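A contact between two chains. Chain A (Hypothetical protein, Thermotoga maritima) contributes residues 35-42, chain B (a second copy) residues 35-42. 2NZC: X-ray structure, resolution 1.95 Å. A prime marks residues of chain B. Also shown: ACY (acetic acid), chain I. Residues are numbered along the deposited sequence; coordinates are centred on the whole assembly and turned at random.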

# COMPACT_ATOMS: atom_id res chain seq x y z
N ILE A 35 -11.97 -6.58 5.52
CA ILE A 35 -10.79 -5.77 5.21
C ILE A 35 -10.54 -5.91 3.73
O ILE A 35 -10.43 -7.04 3.23
CB ILE A 35 -9.54 -6.25 5.99
CG1 ILE A 35 -9.72 -5.94 7.47
CG2 ILE A 35 -8.22 -5.60 5.42
CD1 ILE A 35 -8.60 -6.51 8.34
N LEU A 36 -10.46 -4.77 3.05
CA LEU A 36 -10.26 -4.74 1.61
C LEU A 36 -8.80 -4.43 1.27
O LEU A 36 -8.34 -4.64 0.13
CB LEU A 36 -11.18 -3.66 1.00
CG LEU A 36 -12.70 -3.78 1.18
CD1 LEU A 36 -13.40 -2.66 0.40
CD2 LEU A 36 -13.20 -5.13 0.72
N LEU A 37 -8.06 -3.89 2.23
CA LEU A 37 -6.67 -3.48 1.93
C LEU A 37 -5.97 -3.32 3.24
O LEU A 37 -6.52 -2.67 4.14
CB LEU A 37 -6.63 -2.11 1.23
CG LEU A 37 -5.21 -1.61 0.88
CD1 LEU A 37 -4.57 -2.55 -0.14
CD2 LEU A 37 -5.22 -0.18 0.37
N ARG A 38 -4.76 -3.85 3.36
CA ARG A 38 -4.00 -3.55 4.58
C ARG A 38 -2.58 -3.19 4.19
O ARG A 38 -1.97 -3.92 3.44
CB ARG A 38 -3.98 -4.76 5.51
CG ARG A 38 -3.08 -4.52 6.80
CD ARG A 38 -3.30 -5.70 7.79
NE ARG A 38 -2.30 -5.63 8.88
CZ ARG A 38 -2.27 -6.42 9.95
NH1 ARG A 38 -3.17 -7.39 10.10
NH2 ARG A 38 -1.29 -6.26 10.83
N VAL A 39 -2.07 -2.08 4.71
CA VAL A 39 -0.71 -1.62 4.37
C VAL A 39 0.02 -1.45 5.70
O VAL A 39 -0.47 -0.72 6.58
CB VAL A 39 -0.75 -0.26 3.63
CG1 VAL A 39 0.71 0.21 3.33
CG2 VAL A 39 -1.53 -0.43 2.32
N GLY A 40 1.14 -2.13 5.86
CA GLY A 40 1.93 -1.98 7.08
C GLY A 40 3.28 -1.37 6.74
O GLY A 40 3.95 -1.82 5.82
N TYR A 41 3.67 -0.33 7.50
CA TYR A 41 4.90 0.42 7.24
C TYR A 41 5.58 0.61 8.57
O TYR A 41 5.11 1.41 9.41
CB TYR A 41 4.57 1.77 6.59
CG TYR A 41 5.78 2.68 6.38
CD1 TYR A 41 6.61 2.52 5.27
CD2 TYR A 41 6.11 3.69 7.30
CE1 TYR A 41 7.67 3.33 5.07
CE2 TYR A 41 7.24 4.51 7.11
CZ TYR A 41 8.00 4.32 5.99
OH TYR A 41 9.09 5.10 5.75
N PRO A 42 6.64 -0.18 8.84
CA PRO A 42 7.40 0.07 10.04
C PRO A 42 8.16 1.39 10.05
O PRO A 42 8.73 1.80 9.03
CB PRO A 42 8.41 -1.09 10.08
CG PRO A 42 8.00 -2.04 9.06
CD PRO A 42 7.10 -1.38 8.10
N ILE B 35 7.88 12.62 0.75
CA ILE B 35 6.89 11.53 0.81
C ILE B 35 7.64 10.20 0.82
O ILE B 35 8.50 9.96 -0.02
CB ILE B 35 5.89 11.59 -0.38
CG1 ILE B 35 4.93 12.78 -0.18
CG2 ILE B 35 5.09 10.25 -0.46
CD1 ILE B 35 4.06 13.12 -1.40
N LEU B 36 7.32 9.34 1.78
CA LEU B 36 8.08 8.10 1.98
C LEU B 36 7.25 6.91 1.52
O LEU B 36 7.76 5.81 1.32
CB LEU B 36 8.43 7.93 3.45
CG LEU B 36 9.34 8.94 4.12
CD1 LEU B 36 9.55 8.50 5.56
CD2 LEU B 36 10.68 8.97 3.43
N LEU B 37 5.96 7.13 1.33
CA LEU B 37 5.07 6.06 0.91
C LEU B 37 3.81 6.72 0.38
O LEU B 37 3.32 7.67 0.98
CB LEU B 37 4.70 5.18 2.10
CG LEU B 37 3.71 4.05 1.84
CD1 LEU B 37 4.26 3.05 0.84
CD2 LEU B 37 3.27 3.38 3.14
N ARG B 38 3.28 6.20 -0.73
CA ARG B 38 1.99 6.70 -1.22
C ARG B 38 1.21 5.50 -1.67
O ARG B 38 1.69 4.71 -2.46
CB ARG B 38 2.18 7.67 -2.38
CG ARG B 38 0.84 8.09 -3.03
CD ARG B 38 1.03 9.20 -4.06
NE ARG B 38 -0.22 9.51 -4.76
CZ ARG B 38 -0.36 10.53 -5.60
NH1 ARG B 38 0.67 11.33 -5.86
NH2 ARG B 38 -1.51 10.74 -6.22
N VAL B 39 -0.00 5.37 -1.17
CA VAL B 39 -0.88 4.28 -1.58
C VAL B 39 -2.16 4.87 -2.16
O VAL B 39 -2.79 5.73 -1.52
CB VAL B 39 -1.20 3.42 -0.34
CG1 VAL B 39 -2.18 2.31 -0.66
CG2 VAL B 39 0.11 2.84 0.25
N GLY B 40 -2.54 4.43 -3.34
CA GLY B 40 -3.77 4.89 -3.95
C GLY B 40 -4.75 3.74 -4.11
O GLY B 40 -4.40 2.70 -4.68
N TYR B 41 -5.97 3.94 -3.61
CA TYR B 41 -6.99 2.90 -3.64
C TYR B 41 -8.29 3.50 -4.11
O TYR B 41 -8.96 4.21 -3.35
CB TYR B 41 -7.15 2.24 -2.26
CG TYR B 41 -8.26 1.19 -2.21
CD1 TYR B 41 -8.02 -0.13 -2.62
CD2 TYR B 41 -9.52 1.51 -1.76
CE1 TYR B 41 -9.01 -1.09 -2.57
CE2 TYR B 41 -10.57 0.52 -1.73
CZ TYR B 41 -10.28 -0.76 -2.13
OH TYR B 41 -11.27 -1.72 -2.09
N PRO B 42 -8.66 3.28 -5.39
CA PRO B 42 -9.94 3.79 -5.80
C PRO B 42 -11.10 2.97 -5.26
O PRO B 42 -10.98 1.76 -5.05
CB PRO B 42 -9.88 3.66 -7.32
CG PRO B 42 -8.93 2.56 -7.56
CD PRO B 42 -7.91 2.67 -6.51
C ACY I . -2.37 6.97 -6.26
O ACY I . -2.80 7.88 -5.52
OXT ACY I . -1.27 6.39 -6.08
CH3 ACY I . -3.22 6.54 -7.44

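Two strands from two copies of the same protein run almost exactly antiparallel here, with 172° between their N-to-C directions, yet not one hydrogen bond passes between them. Antiparallel neighbours within a sheet pair their backbones at about 5 Å; these axes come no closer than 9.9 Å, and the space between them is filled by side chains. The contact thus illustrates a general principle: strands can associate through their faces as well as through their edges, and when they do, side-chain packing takes over the role that backbone pairing plays inside a sheet.

The register shows how the two copies match. Val39 lies across from Val39′, with CA atoms 8.4 Å apart, while Leu37 faces Tyr41′ and Tyr41 faces Leu37′, each pair with CA atoms separated by 8.5 Å. The arrangement is close to twofold symmetric about the valine pair, so that almost every contact on one side recurs on the other with the copies exchanged.

At the centre, Val39 CG1 meets Val39′ CG2 at 4.1 Å, an ordinary van der Waals distance for methyl groups. The leucines flank this pair. Leu37 CD2 lies 4.1 Å from Val39′ CG1 and also 4.1 Å from Tyr41′ CB, so a single methyl touches two successive inward-facing residues of the partner strand. The reciprocal group does the same: Leu37′ CD2 is 4.1 Å from Val39 CG1 and 4.0 Å from Tyr41 CB. Leu37 and Leu37′ both adopt the t,p rotamer, in keeping with the near-twofold symmetry.

The tyrosines extend the contact beyond Val39 and Leu37 and their counterparts, and they have the largest areas covered by the opposing stretch, 74 Å² for Tyr41 and 72 Å² for Tyr41′ out of 403 Å² buried in all. With chi1 near 180° in both copies, each ring reaches along the partner chain past Leu37′ or Leu37 to Leu36′ or Leu36. There Tyr41 OH comes within 3.4 Å of Leu36′ CD1, and Tyr41′ OH within 3.4 Å of Leu36 CD1. These are contacts between a hydroxyl oxygen and a methyl group. The rings also add apolar surface, with Tyr41 CZ 4.4 Å from Leu36′ CB and Tyr41′ CZ 4.4 Å from Leu36 CB.

Strand alternation explains which residues stay out. Leu37, Val39 and Tyr41, and their counterparts in chain B, direct their CA-to-CB bonds toward the partner, whereas the side chains of Arg38 and Arg38′ lie out of reach of the partner and make no contact. On that outer side of chain B an acetic acid molecule, probably from the crystallisation liquor, accepts hydrogen bonds at its O atom from Arg38′ NE at 3.1 Å and Arg38′ NH2 at 3.2 Å. It also rests against the glycine backbone, where Gly40′ CA lies 3.4 Å from ACY C; a CB on that residue would collide with the ligand.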